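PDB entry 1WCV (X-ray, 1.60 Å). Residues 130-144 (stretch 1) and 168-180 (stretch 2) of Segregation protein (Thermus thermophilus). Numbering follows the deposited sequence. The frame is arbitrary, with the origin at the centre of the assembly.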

ATOM      1  N   ALA A 130      24.751  -9.605 -10.007  1.00 18.08           N
ATOM      2  CA  ALA A 130      23.294  -9.569  -9.984  1.00 18.75           C
ATOM      3  C   ALA A 130      22.820  -8.262 -10.611  1.00 19.27           C
ATOM      4  O   ALA A 130      21.910  -8.245 -11.444  1.00 19.76           O
ATOM      5  CB  ALA A 130      22.791  -9.675  -8.545  1.00 16.08           C
ATOM      6  N   LEU A 131      23.461  -7.168 -10.217  1.00 18.79           N
ATOM      7  CA  LEU A 131      23.104  -5.855 -10.722  1.00 17.42           C
ATOM      8  C   LEU A 131      23.402  -5.690 -12.204  1.00 17.41           C
ATOM      9  O   LEU A 131      22.710  -4.954 -12.906  1.00 19.48           O
ATOM     10  CB  LEU A 131      23.831  -4.775  -9.923  1.00 16.33           C
ATOM     11  CG  LEU A 131      23.430  -4.700  -8.451  1.00 18.48           C
ATOM     12  CD1 LEU A 131      24.140  -3.543  -7.765  1.00 18.32           C
ATOM     13  CD2 LEU A 131      21.926  -4.530  -8.362  1.00 15.35           C
ATOM     14  N   ALA A 132      24.435  -6.376 -12.679  1.00 19.88           N
ATOM     15  CA  ALA A 132      24.815  -6.283 -14.084  1.00 19.86           C
ATOM     16  C   ALA A 132      23.905  -7.111 -14.977  1.00 22.19           C
ATOM     17  O   ALA A 132      23.842  -6.886 -16.182  1.00 22.65           O
ATOM     18  CB  ALA A 132      26.266  -6.723 -14.265  1.00 21.13           C
ATOM     19  N   ALA A 133      23.180  -8.054 -14.381  1.00 21.01           N
ATOM     20  CA  ALA A 133      22.288  -8.922 -15.146  1.00 21.54           C
ATOM     21  C   ALA A 133      20.808  -8.552 -15.051  1.00 23.01           C
ATOM     22  O   ALA A 133      20.005  -8.919 -15.915  1.00 23.56           O
ATOM     23  CB  ALA A 133      22.481 -10.359 -14.698  1.00 20.13           C
ATOM     24  N   ALA A 134      20.443  -7.822 -14.009  1.00 21.35           N
ATOM     25  CA  ALA A 134      19.050  -7.442 -13.802  1.00 21.16           C
ATOM     26  C   ALA A 134      18.603  -6.209 -14.574  1.00 20.96           C
ATOM     27  O   ALA A 134      19.419  -5.433 -15.057  1.00 21.96           O
ATOM     28  CB  ALA A 134      18.805  -7.217 -12.313  1.00 20.79           C
ATOM     29  N   GLU A 135      17.289  -6.038 -14.693  1.00 17.67           N
ATOM     30  CA  GLU A 135      16.740  -4.862 -15.346  1.00 20.09           C
ATOM     31  C   GLU A 135      16.066  -4.018 -14.256  1.00 18.54           C
ATOM     32  O   GLU A 135      16.012  -2.795 -14.342  1.00 24.97           O
ATOM     33  CB  GLU A 135      15.715  -5.246 -16.412  1.00 24.00           C
ATOM     34  CG  GLU A 135      16.290  -5.959 -17.624  1.00 25.04           C
ATOM     35  CD  GLU A 135      16.071  -7.455 -17.578  1.00 30.45           C
ATOM     36  OE1 GLU A 135      14.929  -7.875 -17.306  1.00 30.28           O
ATOM     37  OE2 GLU A 135      17.034  -8.211 -17.821  1.00 33.73           O
ATOM     38  N   GLY A 136      15.567  -4.690 -13.221  1.00 17.97           N
ATOM     39  CA  GLY A 136      14.908  -3.983 -12.133  1.00 17.45           C
ATOM     40  C   GLY A 136      15.494  -4.379 -10.795  1.00 15.24           C
ATOM     41  O   GLY A 136      15.993  -5.491 -10.637  1.00 14.88           O
ATOM     42  N   VAL A 137      15.446  -3.469  -9.827  1.00 14.05           N
ATOM     43  CA  VAL A 137      15.972  -3.754  -8.498  1.00 13.43           C
ATOM     44  C   VAL A 137      14.949  -3.419  -7.422  1.00 12.96           C
ATOM     45  O   VAL A 137      14.301  -2.377  -7.485  1.00 14.32           O
ATOM     46  CB  VAL A 137      17.238  -2.915  -8.182  1.00 13.86           C
ATOM     47  CG1 VAL A 137      17.782  -3.292  -6.813  1.00 14.62           C
ATOM     48  CG2 VAL A 137      18.298  -3.125  -9.256  1.00 16.43           C
ATOM     49  N   VAL A 138      14.796  -4.319  -6.456  1.00 12.43           N
ATOM     50  CA  VAL A 138      13.908  -4.090  -5.320  1.00 11.77           C
ATOM     51  C   VAL A 138      14.871  -4.032  -4.144  1.00 15.10           C
ATOM     52  O   VAL A 138      15.649  -4.965  -3.925  1.00 13.82           O
ATOM     53  CB  VAL A 138      12.905  -5.237  -5.106  1.00 15.13           C
ATOM     54  CG1 VAL A 138      12.212  -5.078  -3.748  1.00 16.50           C
ATOM     55  CG2 VAL A 138      11.861  -5.225  -6.212  1.00 14.94           C
ATOM     56  N   VAL A 139      14.833  -2.923  -3.412  1.00 12.24           N
ATOM     57  CA  VAL A 139      15.721  -2.702  -2.271  1.00 11.61           C
ATOM     58  C   VAL A 139      14.921  -2.860  -0.988  1.00 11.03           C
ATOM     59  O   VAL A 139      14.183  -1.957  -0.605  1.00 12.07           O
ATOM     60  CB  VAL A 139      16.315  -1.277  -2.315  1.00 10.98           C
ATOM     61  CG1 VAL A 139      17.336  -1.094  -1.178  1.00  9.43           C
ATOM     62  CG2 VAL A 139      16.969  -1.024  -3.676  1.00 13.99           C
ATOM     63  N   PRO A 140      15.042  -4.022  -0.323  1.00 11.66           N
ATOM     64  CA  PRO A 140      14.318  -4.282   0.925  1.00 15.01           C
ATOM     65  C   PRO A 140      15.112  -3.707   2.085  1.00 17.62           C
ATOM     66  O   PRO A 140      16.276  -4.049   2.277  1.00 20.40           O
ATOM     67  CB  PRO A 140      14.244  -5.814   0.980  1.00 15.51           C
ATOM     68  CG  PRO A 140      14.574  -6.258  -0.459  1.00 16.87           C
ATOM     69  CD  PRO A 140      15.626  -5.269  -0.839  1.00 13.60           C
ATOM     70  N   VAL A 141      14.494  -2.812   2.843  1.00 12.59           N
ATOM     71  CA  VAL A 141      15.186  -2.209   3.967  1.00 13.53           C
ATOM     72  C   VAL A 141      14.325  -2.330   5.206  1.00 16.81           C
ATOM     73  O   VAL A 141      13.124  -2.543   5.106  1.00 14.49           O
ATOM     74  CB  VAL A 141      15.486  -0.706   3.722  1.00 13.66           C
ATOM     75  CG1 VAL A 141      16.233  -0.528   2.416  1.00 15.66           C
ATOM     76  CG2 VAL A 141      14.193   0.093   3.699  1.00 16.81           C
ATOM     77  N   GLN A 142      14.949  -2.228   6.373  1.00 19.44           N
ATOM     78  CA  GLN A 142      14.198  -2.287   7.615  1.00 23.95           C
ATOM     79  C   GLN A 142      13.833  -0.869   7.986  1.00 23.93           C
ATOM     80  O   GLN A 142      14.515   0.079   7.595  1.00 23.42           O
ATOM     81  CB  GLN A 142      15.024  -2.923   8.730  1.00 26.43           C
ATOM     82  CG  GLN A 142      15.239  -4.415   8.566  1.00 32.48           C
ATOM     83  CD  GLN A 142      15.883  -5.033   9.794  1.00 39.13           C
ATOM     84  OE1 GLN A 142      15.339  -4.956  10.898  1.00 40.20           O
ATOM     85  NE2 GLN A 142      17.049  -5.646   9.610  1.00 41.77           N
ATOM     86  N   ALA A 143      12.747  -0.721   8.734  1.00 24.96           N
ATOM     87  CA  ALA A 143      12.286   0.597   9.140  1.00 27.24           C
ATOM     88  C   ALA A 143      13.132   1.166  10.275  1.00 30.55           C
ATOM     89  O   ALA A 143      12.651   1.348  11.396  1.00 30.50           O
ATOM     90  CB  ALA A 143      10.818   0.527   9.554  1.00 27.81           C
ATOM     91  N   GLU A 144      14.396   1.447   9.967  1.00 26.68           N
ATOM     92  CA  GLU A 144      15.343   2.010  10.931  1.00 27.04           C
ATOM     93  C   GLU A 144      15.950   3.239  10.276  1.00 25.69           C
ATOM     94  O   GLU A 144      16.065   3.293   9.052  1.00 21.67           O
ATOM     95  CB  GLU A 144      16.452   1.004  11.238  1.00 28.84           C
ATOM     96  CG  GLU A 144      15.983  -0.303  11.845  1.00 36.84           C
ATOM     97  CD  GLU A 144      17.114  -1.313  11.970  1.00 42.73           C
ATOM     98  OE1 GLU A 144      16.896  -2.383  12.576  1.00 46.20           O
ATOM     99  OE2 GLU A 144      18.221  -1.035  11.460  1.00 43.10           O
ATOM    100  N   ARG A 168      20.289  -0.920 -18.911  1.00 21.91           N
ATOM    101  CA  ARG A 168      18.878  -1.143 -18.617  1.00 25.03           C
ATOM    102  C   ARG A 168      18.544  -1.290 -17.136  1.00 23.16           C
ATOM    103  O   ARG A 168      17.401  -1.551 -16.776  1.00 25.39           O
ATOM    104  CB  ARG A 168      18.338  -2.345 -19.403  1.00 32.57           C
ATOM    105  CG  ARG A 168      19.099  -3.637 -19.232  1.00 43.02           C
ATOM    106  CD  ARG A 168      20.236  -3.735 -20.226  1.00 51.64           C
ATOM    107  NE  ARG A 168      20.914  -5.024 -20.142  1.00 57.25           N
ATOM    108  CZ  ARG A 168      22.014  -5.333 -20.818  1.00 59.84           C
ATOM    109  NH1 ARG A 168      22.563  -6.531 -20.680  1.00 62.17           N
ATOM    110  NH2 ARG A 168      22.564  -4.442 -21.630  1.00 61.28           N
ATOM    111  N   LEU A 169      19.533  -1.097 -16.275  1.00 19.76           N
ATOM    112  CA  LEU A 169      19.307  -1.206 -14.837  1.00 22.05           C
ATOM    113  C   LEU A 169      18.484  -0.035 -14.297  1.00 20.97           C
ATOM    114  O   LEU A 169      18.813   1.133 -14.515  1.00 21.87           O
ATOM    115  CB  LEU A 169      20.643  -1.261 -14.089  1.00 18.50           C
ATOM    116  CG  LEU A 169      20.526  -1.489 -12.576  1.00 21.97           C
ATOM    117  CD1 LEU A 169      19.885  -2.851 -12.314  1.00 21.29           C
ATOM    118  CD2 LEU A 169      21.913  -1.433 -11.935  1.00 21.02           C
ATOM    119  N   ARG A 170      17.412  -0.358 -13.585  1.00 22.03           N
ATOM    120  CA  ARG A 170      16.562   0.662 -12.997  1.00 22.66           C
ATOM    121  C   ARG A 170      16.014   0.192 -11.658  1.00 18.71           C
ATOM    122  O   ARG A 170      15.865  -1.003 -11.403  1.00 18.43           O
ATOM    123  CB  ARG A 170      15.387   0.995 -13.918  1.00 30.10           C
ATOM    124  CG  ARG A 170      14.518  -0.202 -14.259  1.00 42.04           C
ATOM    125  CD  ARG A 170      13.124   0.227 -14.692  1.00 52.92           C
ATOM    126  NE  ARG A 170      13.133   1.189 -15.792  1.00 60.79           N
ATOM    127  CZ  ARG A 170      12.041   1.776 -16.276  1.00 64.63           C
ATOM    128  NH1 ARG A 170      10.850   1.499 -15.759  1.00 66.33           N
ATOM    129  NH2 ARG A 170      12.138   2.644 -17.274  1.00 66.20           N
ATOM    130  N   LEU A 171      15.712   1.152 -10.801  1.00 18.79           N
ATOM    131  CA  LEU A 171      15.154   0.842  -9.502  1.00 13.81           C
ATOM    132  C   LEU A 171      13.667   0.553  -9.687  1.00 12.33           C
ATOM    133  O   LEU A 171      12.961   1.363 -10.271  1.00 14.88           O
ATOM    134  CB  LEU A 171      15.314   2.045  -8.588  1.00 12.54           C
ATOM    135  CG  LEU A 171      14.628   1.978  -7.230  1.00 14.40           C
ATOM    136  CD1 LEU A 171      15.329   0.935  -6.362  1.00 14.10           C
ATOM    137  CD2 LEU A 171      14.681   3.371  -6.595  1.00 13.98           C
ATOM    138  N   LEU A 172      13.197  -0.606  -9.224  1.00 13.44           N
ATOM    139  CA  LEU A 172      11.774  -0.898  -9.320  1.00 14.54           C
ATOM    140  C   LEU A 172      11.142  -0.235  -8.102  1.00 13.82           C
ATOM    141  O   LEU A 172      10.117   0.446  -8.207  1.00 15.16           O
ATOM    142  CB  LEU A 172      11.506  -2.408  -9.301  1.00 20.08           C
ATOM    143  CG  LEU A 172      11.419  -3.136 -10.646  1.00 25.75           C
ATOM    144  CD1 LEU A 172      10.975  -4.580 -10.409  1.00 25.48           C
ATOM    145  CD2 LEU A 172      10.427  -2.433 -11.561  1.00 25.31           C
ATOM    146  N   GLY A 173      11.763  -0.422  -6.941  1.00 11.52           N
ATOM    147  CA  GLY A 173      11.239   0.206  -5.743  1.00 11.03           C
ATOM    148  C   GLY A 173      11.961  -0.140  -4.459  1.00 10.76           C
ATOM    149  O   GLY A 173      12.687  -1.129  -4.393  1.00 11.43           O
ATOM    150  N   ILE A 174      11.771   0.705  -3.450  1.00  8.81           N
ATOM    151  CA  ILE A 174      12.340   0.499  -2.130  1.00  9.49           C
ATOM    152  C   ILE A 174      11.204  -0.109  -1.308  1.00  9.09           C
ATOM    153  O   ILE A 174      10.090   0.413  -1.305  1.00 10.01           O
ATOM    154  CB  ILE A 174      12.761   1.826  -1.505  1.00 11.55           C
ATOM    155  CG1 ILE A 174      13.886   2.451  -2.338  1.00 11.39           C
ATOM    156  CG2 ILE A 174      13.213   1.599  -0.054  1.00 12.01           C
ATOM    157  CD1 ILE A 174      14.069   3.924  -2.085  1.00 14.49           C
ATOM    158  N   LEU A 175      11.490  -1.215  -0.627  1.00 10.45           N
ATOM    159  CA  LEU A 175      10.486  -1.903   0.181  1.00 10.59           C
ATOM    160  C   LEU A 175      10.782  -1.853   1.668  1.00 10.85           C
ATOM    161  O   LEU A 175      11.835  -2.295   2.109  1.00 10.87           O
ATOM    162  CB  LEU A 175      10.389  -3.376  -0.231  1.00 11.75           C
ATOM    163  CG  LEU A 175       9.438  -4.268   0.589  1.00 12.36           C
ATOM    164  CD1 LEU A 175       7.986  -3.817   0.407  1.00 14.66           C
ATOM    165  CD2 LEU A 175       9.600  -5.723   0.126  1.00 12.73           C
ATOM    166  N   VAL A 176       9.843  -1.321   2.443  1.00  9.57           N
ATOM    167  CA  VAL A 176      10.016  -1.270   3.889  1.00 10.14           C
ATOM    168  C   VAL A 176       9.580  -2.627   4.447  1.00 11.30           C
ATOM    169  O   VAL A 176       8.455  -3.078   4.197  1.00 12.09           O
ATOM    170  CB  VAL A 176       9.152  -0.162   4.521  1.00 11.97           C
ATOM    171  CG1 VAL A 176       9.342  -0.148   6.029  1.00 13.22           C
ATOM    172  CG2 VAL A 176       9.541   1.200   3.928  1.00 13.40           C
ATOM    173  N   THR A 177      10.485  -3.293   5.160  1.00  9.86           N
ATOM    174  CA  THR A 177      10.186  -4.592   5.754  1.00 12.39           C
ATOM    175  C   THR A 177      10.395  -4.503   7.257  1.00 12.99           C
ATOM    176  O   THR A 177      10.914  -3.505   7.772  1.00 12.93           O
ATOM    177  CB  THR A 177      11.124  -5.710   5.204  1.00 11.30           C
ATOM    178  OG1 THR A 177      12.466  -5.466   5.642  1.00 15.02           O
ATOM    179  CG2 THR A 177      11.093  -5.736   3.681  1.00 13.51           C
ATOM    180  N   MET A 178       9.972  -5.548   7.961  1.00 15.24           N
ATOM    181  CA  MET A 178      10.122  -5.615   9.409  1.00 18.26           C
ATOM    182  C   MET A 178       9.585  -4.388  10.135  1.00 17.08           C
ATOM    183  O   MET A 178      10.118  -3.957  11.161  1.00 19.50           O
ATOM    184  CB  MET A 178      11.595  -5.856   9.745  1.00 22.31           C
ATOM    185  CG  MET A 178      12.129  -7.092   9.027  1.00 29.19           C
ATOM    186  SD  MET A 178      13.784  -7.578   9.482  1.00 34.38           S
ATOM    187  CE  MET A 178      13.438  -8.577  10.930  1.00 40.50           C
ATOM    188  N   TYR A 179       8.508  -3.831   9.595  1.00 13.15           N
ATOM    189  CA  TYR A 179       7.869  -2.668  10.195  1.00 13.53           C
ATOM    190  C   TYR A 179       7.347  -3.089  11.576  1.00 14.14           C
ATOM    191  O   TYR A 179       6.434  -3.909  11.669  1.00 15.27           O
ATOM    192  CB  TYR A 179       6.708  -2.230   9.291  1.00 11.70           C
ATOM    193  CG  TYR A 179       5.929  -1.017   9.755  1.00 11.79           C
ATOM    194  CD1 TYR A 179       6.261   0.267   9.320  1.00 10.83           C
ATOM    195  CD2 TYR A 179       4.827  -1.163  10.599  1.00 12.28           C
ATOM    196  CE1 TYR A 179       5.495   1.386   9.716  1.00 12.11           C
ATOM    197  CE2 TYR A 179       4.067  -0.068  10.995  1.00 11.19           C
ATOM    198  CZ  TYR A 179       4.401   1.203  10.550  1.00 13.23           C
ATOM    199  OH  TYR A 179       3.619   2.273  10.929  1.00 15.84           O
ATOM    200  N   ASP A 180       7.922  -2.525  12.637  1.00 14.06           N
ATOM    201  CA  ASP A 180       7.518  -2.862  14.011  1.00 14.65           C
ATOM    202  C   ASP A 180       6.253  -2.117  14.418  1.00 14.47           C
ATOM    203  O   ASP A 180       6.314  -0.988  14.902  1.00 15.36           O
ATOM    204  CB  ASP A 180       8.649  -2.525  14.991  1.00 17.52           C
ATOM    205  CG  ASP A 180       8.377  -3.037  16.403  1.00 21.13           C
ATOM    206  OD1 ASP A 180       7.296  -3.608  16.632  1.00 17.60           O
ATOM    207  OD2 ASP A 180       9.250  -2.872  17.283  1.00 23.87           O
TER
HETATM  208  O   HOH W   1      10.210  -0.639  12.718  1.00 30.62           O
HETATM  209  O   HOH W   2      11.910  -2.044  10.889  1.00 61.70           O

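The parallel pairing of strands 136-142 and 170-177 is interrupted by a beta bulge: Val137 pairs with Leu171, but Val138 pairs with Gly173, so Leu172 is an extra residue in the second strand. Its phi/psi of -84/-46° departs from extended values, and the kink lets two successive amides reach one acceptor: Leu172 N lies 2.7 Å from Val137 O and Gly173 N 3.2 Å from the same Val137 O, both as hydrogen bonds.

Beyond the bulge the ladder is regular. Val139 N donates to Gly173 O (3.0 Å), Leu175 N to Val139 O (2.8 Å) and Val141 N to Leu175 O (2.8 Å), with angles at hydrogen of 167-171°. Before it, Arg170 N reaches Glu135 O at 2.9 Å, while Val137 N to Arg170 O, 3.0 Å, is weak because its angle falls to 126°. CA-H...O contacts supplement the ladder, as between Val138 CA and Gly173 O (3.3 Å).

Thr177 bonds twice to the same carbonyl: its N and its OG1 both donate to Val141 O, at 2.7 and 3.0 Å respectively. Two residues after Val141, Ala143 N to Thr177 O stretches to a weak 3.5 Å; water 2 links Ala143 N (2.7 Å, weak) to Met178 O (2.6 Å).

Val137, Val139 and Val141 share a sheet face with Leu171, Ile174 and Val176. Here Val139 CG2 meets Leu171 CD1 at 3.7 Å and Val141 CG2 meets Ile174 CG2 at 4.2 Å, apolar contacts between branched side chains. Leu169 extends this packing before the strand, its CD1 lying 3.5 Å from Val137 CG2. On the other face, Val138 CG1 approaches Leu175 CB at 4.3 Å. Gly136 leaves room for Leu172: an ideal CB on Gly136 would sit 2.7 Å from Leu172 CG, a clash. Together the stretches bury 1000 Å², summed over both sides.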